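Local coordinates for protein beta-xylosidase (Uncultured organism, PDB 4MLG) that probably hydrolyses xylo-oligosaccharides, releasing xylose, as a calcium-binding five-bladed beta-propeller beta-xylosidase of glycoside hydrolase family 43, at residues D87-N92 and E190-F195; H244-A249 and G262-P267. One frame throughout, in Å; residues are numbered along the deposited sequence.

Contact 1: D87-N92 and E190-F195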
ATOM      1  N   ASP A  87      -0.495  -3.934  19.650  1.00 59.69           N
ATOM      2  CA  ASP A  87       0.465  -4.234  20.711  1.00 59.79           C
ATOM      3  C   ASP A  87       1.242  -2.974  21.098  1.00 59.73           C
ATOM      4  O   ASP A  87       1.365  -2.042  20.300  1.00 58.80           O
ATOM      5  CB  ASP A  87       1.421  -5.353  20.282  1.00 59.66           C
ATOM      6  CG  ASP A  87       2.255  -5.888  21.435  1.00 61.84           C
ATOM      7  OD1 ASP A  87       1.925  -5.585  22.601  1.00 63.17           O
ATOM      8  OD2 ASP A  87       3.235  -6.621  21.178  1.00 62.28           O
ATOM      9  N   VAL A  88       1.760  -2.948  22.324  1.00 60.35           N
ATOM     10  CA  VAL A  88       2.421  -1.760  22.859  1.00 61.43           C
ATOM     11  C   VAL A  88       3.825  -2.080  23.373  1.00 62.86           C
ATOM     12  O   VAL A  88       4.054  -3.146  23.943  1.00 63.49           O
ATOM     13  CB  VAL A  88       1.581  -1.130  23.996  1.00 62.08           C
ATOM     14  CG1 VAL A  88       2.276   0.091  24.581  1.00 63.22           C
ATOM     15  CG2 VAL A  88       0.196  -0.760  23.490  1.00 61.45           C
ATOM     16  N   ALA A  89       4.763  -1.160  23.160  1.00 62.97           N
ATOM     17  CA  ALA A  89       6.122  -1.312  23.667  1.00 62.94           C
ATOM     18  C   ALA A  89       6.614  -0.029  24.326  1.00 64.02           C
ATOM     19  O   ALA A  89       6.264   1.071  23.899  1.00 64.55           O
ATOM     20  CB  ALA A  89       7.059  -1.718  22.550  1.00 62.01           C
ATOM     21  N   PHE A  90       7.432  -0.175  25.362  1.00 65.19           N
ATOM     22  CA  PHE A  90       7.985   0.975  26.068  1.00 66.48           C
ATOM     23  C   PHE A  90       9.456   1.184  25.721  1.00 67.28           C
ATOM     24  O   PHE A  90      10.288   0.306  25.955  1.00 68.24           O
ATOM     25  CB  PHE A  90       7.821   0.807  27.581  1.00 67.35           C
ATOM     26  CG  PHE A  90       8.418   1.926  28.383  1.00 69.01           C
ATOM     27  CD1 PHE A  90       7.830   3.180  28.391  1.00 69.81           C
ATOM     28  CD2 PHE A  90       9.567   1.726  29.130  1.00 70.93           C
ATOM     29  CE1 PHE A  90       8.376   4.216  29.128  1.00 71.75           C
ATOM     30  CE2 PHE A  90      10.120   2.757  29.870  1.00 73.13           C
ATOM     31  CZ  PHE A  90       9.522   4.004  29.869  1.00 73.30           C
ATOM     32  N   ARG A  91       9.767   2.348  25.160  1.00 67.09           N
ATOM     33  CA  ARG A  91      11.140   2.689  24.811  1.00 68.24           C
ATOM     34  C   ARG A  91      11.326   4.203  24.781  1.00 71.11           C
ATOM     35  O   ARG A  91      10.410   4.940  24.407  1.00 70.53           O
ATOM     36  CB  ARG A  91      11.517   2.082  23.457  1.00 65.28           C
ATOM     37  CG  ARG A  91      12.994   2.202  23.103  1.00 64.57           C
ATOM     38  CD  ARG A  91      13.304   1.518  21.780  1.00 62.42           C
ATOM     39  NE  ARG A  91      14.738   1.425  21.525  1.00 62.85           N
ATOM     40  CZ  ARG A  91      15.273   0.775  20.495  1.00 62.13           C
ATOM     41  NH1 ARG A  91      14.491   0.157  19.620  1.00 60.44           N
ATOM     42  NH2 ARG A  91      16.589   0.743  20.337  1.00 63.60           N
ATOM     43  N   ASN A  92      12.511   4.655  25.188  1.00 73.61           N
ATOM     44  CA  ASN A  92      12.857   6.075  25.188  1.00 75.73           C
ATOM     45  C   ASN A  92      11.933   6.912  26.068  1.00 75.82           C
ATOM     46  O   ASN A  92      11.703   8.090  25.794  1.00 75.16           O
ATOM     47  CB  ASN A  92      12.870   6.632  23.760  1.00 77.18           C
ATOM     48  CG  ASN A  92      13.720   5.802  22.819  1.00 79.51           C
ATOM     49  OD1 ASN A  92      14.830   5.393  23.163  1.00 81.17           O
ATOM     50  ND2 ASN A  92      13.200   5.543  21.625  1.00 78.47           N
ATOM     51  N   GLU A 190      15.600   2.795  16.421  1.00 68.33           N
ATOM     52  CA  GLU A 190      15.493   3.317  17.783  1.00 71.72           C
ATOM     53  C   GLU A 190      14.323   4.275  18.028  1.00 71.07           C
ATOM     54  O   GLU A 190      13.752   4.292  19.119  1.00 70.02           O
ATOM     55  CB  GLU A 190      16.812   3.957  18.223  1.00 76.64           C
ATOM     56  CG  GLU A 190      16.945   4.106  19.733  1.00 80.48           C
ATOM     57  CD  GLU A 190      18.380   4.310  20.175  1.00 85.57           C
ATOM     58  OE1 GLU A 190      19.228   4.635  19.318  1.00 87.37           O
ATOM     59  OE2 GLU A 190      18.662   4.139  21.380  1.00 87.46           O
ATOM     60  N   ASP A 191      13.959   5.067  17.024  1.00 72.37           N
ATOM     61  CA  ASP A 191      12.860   6.017  17.190  1.00 73.14           C
ATOM     62  C   ASP A 191      11.497   5.326  17.120  1.00 69.82           C
ATOM     63  O   ASP A 191      10.460   5.954  17.332  1.00 69.38           O
ATOM     64  CB  ASP A 191      12.954   7.168  16.181  1.00 76.48           C
ATOM     65  CG  ASP A 191      12.679   6.728  14.756  1.00 78.12           C
ATOM     66  OD1 ASP A 191      12.784   5.519  14.471  1.00 78.26           O
ATOM     67  OD2 ASP A 191      12.364   7.596  13.916  1.00 78.89           O
ATOM     68  N   MET A 192      11.522   4.032  16.809  1.00 67.47           N
ATOM     69  CA  MET A 192      10.332   3.178  16.834  1.00 64.79           C
ATOM     70  C   MET A 192       9.235   3.618  15.867  1.00 61.54           C
ATOM     71  O   MET A 192       8.064   3.300  16.067  1.00 60.12           O
ATOM     72  CB  MET A 192       9.774   3.078  18.258  1.00 64.74           C
ATOM     73  CG  MET A 192      10.762   2.523  19.271  1.00 65.23           C
ATOM     74  SD  MET A 192      11.144   0.784  18.999  1.00 60.11           S
ATOM     75  CE  MET A 192       9.669   0.001  19.646  1.00 52.00           C
ATOM     76  N   LEU A 193       9.615   4.339  14.817  1.00 60.23           N
ATOM     77  CA  LEU A 193       8.645   4.831  13.844  1.00 56.89           C
ATOM     78  C   LEU A 193       8.709   4.054  12.533  1.00 56.18           C
ATOM     79  O   LEU A 193       7.731   4.000  11.786  1.00 54.97           O
ATOM     80  CB  LEU A 193       8.859   6.321  13.578  1.00 55.97           C
ATOM     81  CG  LEU A 193       8.755   7.251  14.787  1.00 54.94           C
ATOM     82  CD1 LEU A 193       8.909   8.703  14.361  1.00 53.99           C
ATOM     83  CD2 LEU A 193       7.440   7.037  15.521  1.00 53.30           C
ATOM     84  N   GLU A 194       9.866   3.463  12.251  1.00 57.12           N
ATOM     85  CA  GLU A 194      10.058   2.720  11.009  1.00 57.24           C
ATOM     86  C   GLU A 194      10.830   1.429  11.237  1.00 56.84           C
ATOM     87  O   GLU A 194      11.386   1.207  12.314  1.00 57.11           O
ATOM     88  CB  GLU A 194      10.794   3.576   9.973  1.00 59.79           C
ATOM     89  CG  GLU A 194      10.050   4.829   9.535  1.00 62.51           C
ATOM     90  CD  GLU A 194       8.783   4.524   8.756  1.00 63.44           C
ATOM     91  OE1 GLU A 194       8.634   3.382   8.272  1.00 61.94           O
ATOM     92  OE2 GLU A 194       7.935   5.431   8.626  1.00 64.98           O
ATOM     93  N   PHE A 195      10.859   0.579  10.214  1.00 56.60           N
ATOM     94  CA  PHE A 195      11.650  -0.644  10.251  1.00 57.41           C
ATOM     95  C   PHE A 195      13.126  -0.294  10.102  1.00 61.28           C
ATOM     96  O   PHE A 195      13.475   0.668   9.420  1.00 63.88           O
ATOM     97  CB  PHE A 195      11.228  -1.597   9.128  1.00 55.86           C
ATOM     98  CG  PHE A 195       9.823  -2.119   9.262  1.00 54.07           C
ATOM     99  CD1 PHE A 195       9.162  -2.084  10.482  1.00 53.65           C
ATOM    100  CD2 PHE A 195       9.164  -2.652   8.165  1.00 53.72           C
ATOM    101  CE1 PHE A 195       7.865  -2.566  10.603  1.00 52.08           C
ATOM    102  CE2 PHE A 195       7.870  -3.137   8.279  1.00 51.58           C
ATOM    103  CZ  PHE A 195       7.220  -3.094   9.498  1.00 50.54           C
TER
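Asn92 and Arg91, at the end of strand 81-91, reach across to the turn at Glu190-Met192. The strand uses its side chains to meet both backbone and side chains of the loop, while the backbones stay apart: the nearest CA atoms of the two segments, Arg91 with Met192 and Asn92 with Asp191, are 8.0 Å apart.

The main polar link is a hydrogen bond from Asn92 ND2 to the backbone O of Glu190, 2.9 Å long. The acceptor lies in the amide plane of Asn92, 2° out of it, while the donor is tilted 28° from the carbonyl plane. A weak hydrogen bond runs from Arg91 NH1 to Met192 SD at 3.5 Å, with the sulphur at the edge of the guanidinium, near its plane.

Charge plays a looser part. Arg91 NH2 and Glu190 OE2 are 4.1 Å apart, beyond a salt bridge, and the two side chains cross at about a right angle. The guanidinium instead meets carbon atoms of Glu190: the backbone CA sits 3.6 Å above one face, offset toward the rim, and side-chain CG comes to 3.4 Å from Arg91 NH2. Arg91 gets there with CG anti to the backbone N (chi1 -171°) and its chain extended as far as NE.

The apolar contacts centre on Met192. Its CG lies 3.7 Å from Arg91 CD, and the chain, bent at chi2 and chi3, brings CE to 4.3 Å from the CB of buried Ala89.

Asp191 turns away from the strand and forms a salt bridge with Arg189. Tyr147, on strand 147-151 of the next sheet, touches Ala89, Arg91 and Met192. Met192 also rests on Tyr96 of strand 94-102, so the loop between strands 184-188 and 200-205 joins neighbouring sheets, consistent with adjacent blades of the family 43 five-bladed propeller.

Contact 2: H244-A249 and G262-P267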
ATOM      1  N   HIS A 244      -8.440 -23.856  15.592  1.00 54.35           N
ATOM      2  CA  HIS A 244      -8.790 -23.216  16.859  1.00 57.52           C
ATOM      3  C   HIS A 244      -7.812 -23.516  17.998  1.00 60.14           C
ATOM      4  O   HIS A 244      -8.222 -23.679  19.146  1.00 60.90           O
ATOM      5  CB  HIS A 244     -10.215 -23.607  17.277  1.00 59.01           C
ATOM      6  CG  HIS A 244     -11.211 -23.549  16.159  1.00 59.95           C
ATOM      7  ND1 HIS A 244     -11.305 -24.527  15.193  1.00 60.73           N
ATOM      8  CD2 HIS A 244     -12.162 -22.632  15.858  1.00 60.72           C
ATOM      9  CE1 HIS A 244     -12.266 -24.214  14.343  1.00 61.64           C
ATOM     10  NE2 HIS A 244     -12.802 -23.069  14.724  1.00 61.64           N
ATOM     11  N   LEU A 245      -6.522 -23.578  17.681  1.00 60.41           N
ATOM     12  CA  LEU A 245      -5.510 -23.890  18.684  1.00 59.33           C
ATOM     13  C   LEU A 245      -4.568 -22.720  18.931  1.00 59.96           C
ATOM     14  O   LEU A 245      -4.307 -21.919  18.033  1.00 61.13           O
ATOM     15  CB  LEU A 245      -4.680 -25.100  18.252  1.00 57.90           C
ATOM     16  CG  LEU A 245      -5.408 -26.386  17.880  1.00 56.89           C
ATOM     17  CD1 LEU A 245      -4.435 -27.370  17.255  1.00 55.63           C
ATOM     18  CD2 LEU A 245      -6.070 -26.993  19.101  1.00 58.67           C
ATOM     19  N   ILE A 246      -4.060 -22.630  20.155  1.00 59.73           N
ATOM     20  CA  ILE A 246      -2.947 -21.742  20.455  1.00 59.36           C
ATOM     21  C   ILE A 246      -1.717 -22.601  20.727  1.00 59.96           C
ATOM     22  O   ILE A 246      -1.562 -23.156  21.816  1.00 60.92           O
ATOM     23  CB  ILE A 246      -3.233 -20.833  21.666  1.00 59.49           C
ATOM     24  CG1 ILE A 246      -4.391 -19.883  21.356  1.00 58.53           C
ATOM     25  CG2 ILE A 246      -1.995 -20.023  22.038  1.00 58.85           C
ATOM     26  CD1 ILE A 246      -4.058 -18.835  20.313  1.00 57.78           C
ATOM     27  N   CYS A 247      -0.855 -22.727  19.722  1.00 58.82           N
ATOM     28  CA  CYS A 247       0.340 -23.551  19.840  1.00 59.64           C
ATOM     29  C   CYS A 247       1.537 -22.703  20.250  1.00 60.31           C
ATOM     30  O   CYS A 247       1.416 -21.490  20.422  1.00 61.54           O
ATOM     31  CB  CYS A 247       0.628 -24.268  18.521  1.00 59.52           C
ATOM     32  SG  CYS A 247      -0.662 -25.429  18.006  1.00 54.16           S
ATOM     33  N   TYR A 248       2.690 -23.343  20.415  1.00 59.69           N
ATOM     34  CA  TYR A 248       3.909 -22.618  20.749  1.00 59.26           C
ATOM     35  C   TYR A 248       5.160 -23.352  20.284  1.00 59.06           C
ATOM     36  O   TYR A 248       5.174 -24.579  20.177  1.00 58.89           O
ATOM     37  CB  TYR A 248       3.985 -22.336  22.252  1.00 59.47           C
ATOM     38  CG  TYR A 248       4.420 -23.517  23.091  1.00 60.05           C
ATOM     39  CD1 TYR A 248       5.714 -23.596  23.595  1.00 61.01           C
ATOM     40  CD2 TYR A 248       3.539 -24.548  23.383  1.00 60.27           C
ATOM     41  CE1 TYR A 248       6.115 -24.671  24.364  1.00 62.63           C
ATOM     42  CE2 TYR A 248       3.932 -25.628  24.151  1.00 62.05           C
ATOM     43  CZ  TYR A 248       5.221 -25.684  24.639  1.00 63.17           C
ATOM     44  OH  TYR A 248       5.618 -26.757  25.404  1.00 64.44           O
ATOM     45  N   ALA A 249       6.209 -22.583  20.006  1.00 58.01           N
ATOM     46  CA  ALA A 249       7.483 -23.138  19.574  1.00 57.07           C
ATOM     47  C   ALA A 249       8.617 -22.545  20.403  1.00 57.01           C
ATOM     48  O   ALA A 249       8.404 -21.604  21.169  1.00 57.25           O
ATOM     49  CB  ALA A 249       7.700 -22.863  18.097  1.00 56.33           C
ATOM     50  N   GLY A 262       4.103 -27.884  21.266  1.00 58.85           N
ATOM     51  CA  GLY A 262       2.804 -28.426  21.617  1.00 58.67           C
ATOM     52  C   GLY A 262       1.659 -27.432  21.559  1.00 57.01           C
ATOM     53  O   GLY A 262       1.691 -26.467  20.796  1.00 55.19           O
ATOM     54  N   VAL A 263       0.640 -27.681  22.375  1.00 57.11           N
ATOM     55  CA  VAL A 263      -0.558 -26.853  22.394  1.00 54.25           C
ATOM     56  C   VAL A 263      -0.723 -26.172  23.749  1.00 54.27           C
ATOM     57  O   VAL A 263      -0.679 -26.827  24.789  1.00 55.71           O
ATOM     58  CB  VAL A 263      -1.818 -27.695  22.097  1.00 53.61           C
ATOM     59  CG1 VAL A 263      -3.078 -26.843  22.203  1.00 53.10           C
ATOM     60  CG2 VAL A 263      -1.715 -28.340  20.724  1.00 52.85           C
ATOM     61  N   ILE A 264      -0.909 -24.856  23.735  1.00 54.19           N
ATOM     62  CA  ILE A 264      -1.155 -24.115  24.965  1.00 55.45           C
ATOM     63  C   ILE A 264      -2.645 -24.099  25.287  1.00 58.20           C
ATOM     64  O   ILE A 264      -3.045 -24.313  26.432  1.00 58.97           O
ATOM     65  CB  ILE A 264      -0.653 -22.659  24.870  1.00 52.37           C
ATOM     66  CG1 ILE A 264       0.838 -22.622  24.538  1.00 51.63           C
ATOM     67  CG2 ILE A 264      -0.916 -21.912  26.168  1.00 52.08           C
ATOM     68  CD1 ILE A 264       1.421 -21.223  24.536  1.00 51.36           C
ATOM     69  N   LEU A 265      -3.462 -23.854  24.267  1.00 59.62           N
ATOM     70  CA  LEU A 265      -4.903 -23.724  24.455  1.00 61.30           C
ATOM     71  C   LEU A 265      -5.708 -24.544  23.447  1.00 61.92           C
ATOM     72  O   LEU A 265      -5.557 -24.384  22.236  1.00 62.14           O
ATOM     73  CB  LEU A 265      -5.314 -22.252  24.373  1.00 61.66           C
ATOM     74  CG  LEU A 265      -6.754 -21.925  24.768  1.00 62.81           C
ATOM     75  CD1 LEU A 265      -6.976 -22.231  26.240  1.00 64.94           C
ATOM     76  CD2 LEU A 265      -7.085 -20.472  24.460  1.00 61.39           C
ATOM     77  N   THR A 266      -6.564 -25.422  23.964  1.00 62.59           N
ATOM     78  CA  THR A 266      -7.496 -26.192  23.146  1.00 62.09           C
ATOM     79  C   THR A 266      -8.609 -25.259  22.653  1.00 59.41           C
ATOM     80  O   THR A 266      -8.754 -24.158  23.185  1.00 59.43           O
ATOM     81  CB  THR A 266      -8.094 -27.356  23.962  1.00 64.45           C
ATOM     82  OG1 THR A 266      -8.772 -26.839  25.113  1.00 66.89           O
ATOM     83  CG2 THR A 266      -6.997 -28.309  24.410  1.00 65.46           C
ATOM     84  N   PRO A 267      -9.382 -25.680  21.629  1.00 57.03           N
ATOM     85  CA  PRO A 267     -10.453 -24.836  21.082  1.00 55.05           C
ATOM     86  C   PRO A 267     -11.381 -24.221  22.126  1.00 55.07           C
ATOM     87  O   PRO A 267     -11.721 -24.868  23.116  1.00 56.46           O
ATOM     88  CB  PRO A 267     -11.231 -25.808  20.197  1.00 54.86           C
ATOM     89  CG  PRO A 267     -10.192 -26.734  19.694  1.00 55.14           C
ATOM     90  CD  PRO A 267      -9.207 -26.907  20.826  1.00 56.60           C
TER
HETATM   91  O   HOH W   1      -7.816 -22.198  21.220  1.00 61.73           O
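Ile246 and Leu265 run alongside each other in one direction, with their CB atoms 3.7 Å apart, in the antiparallel hairpin of strands 246-251 and 258-265. A classic beta bulge interrupts the pairing: Ile264 and Leu265 both face Ile246, whose O accepts from both of their N atoms. Beyond it the register shifts by one, pairing Cys247 with Val263.

At the corner in the chain, Ile264 points toward the partner strand, and its side chain crosses that of Tyr248 at about a right angle. Tyr248 CG stands between its own N and carbonyl carbon (chi1 78°), and from there the ring meets Ile264 obliquely, CD2 to CG1 3.5 Å. The Tyr248 hydroxyl is hydrogen-bonded to Ile316 N. Cys247 SG leans on Val263 CG2 at 4.1 Å, on the other side of the sheet from Tyr248.

Toward the loop end, Leu245 and Pro267 are likewise aligned, CD2 to CD 3.6 Å, and His244 CB adds a contact to Pro267 CB. With no N-H on Pro267, no ladder bond reaches His244 O; instead that oxygen takes a CA-H...O contact from Pro267 CA at 3.2 Å and lies 2.6 Å from a water oxygen that is also within hydrogen-bonding distance of Thr266 O.

Contact 1 and contact 2 lie on opposite sides of the chain's centre, their own centres 29 Å apart and their nearest atoms about 14 Å apart, so they do not touch. Contact 1 joins one sheet of the propeller to the loop of another, whereas contact 2 is internal to a single hairpin. The bound calcium ion, at a site that includes Asp85 and His274, gives them a common reference: the side chain of Ala89 in contact 1 is about 12 Å from it and that of Ile246 in contact 2 about 9 Å. Asp85 shares strand 81-91 with contact 1, and Ile246 packs on Thr273 and His275, the neighbours of His274.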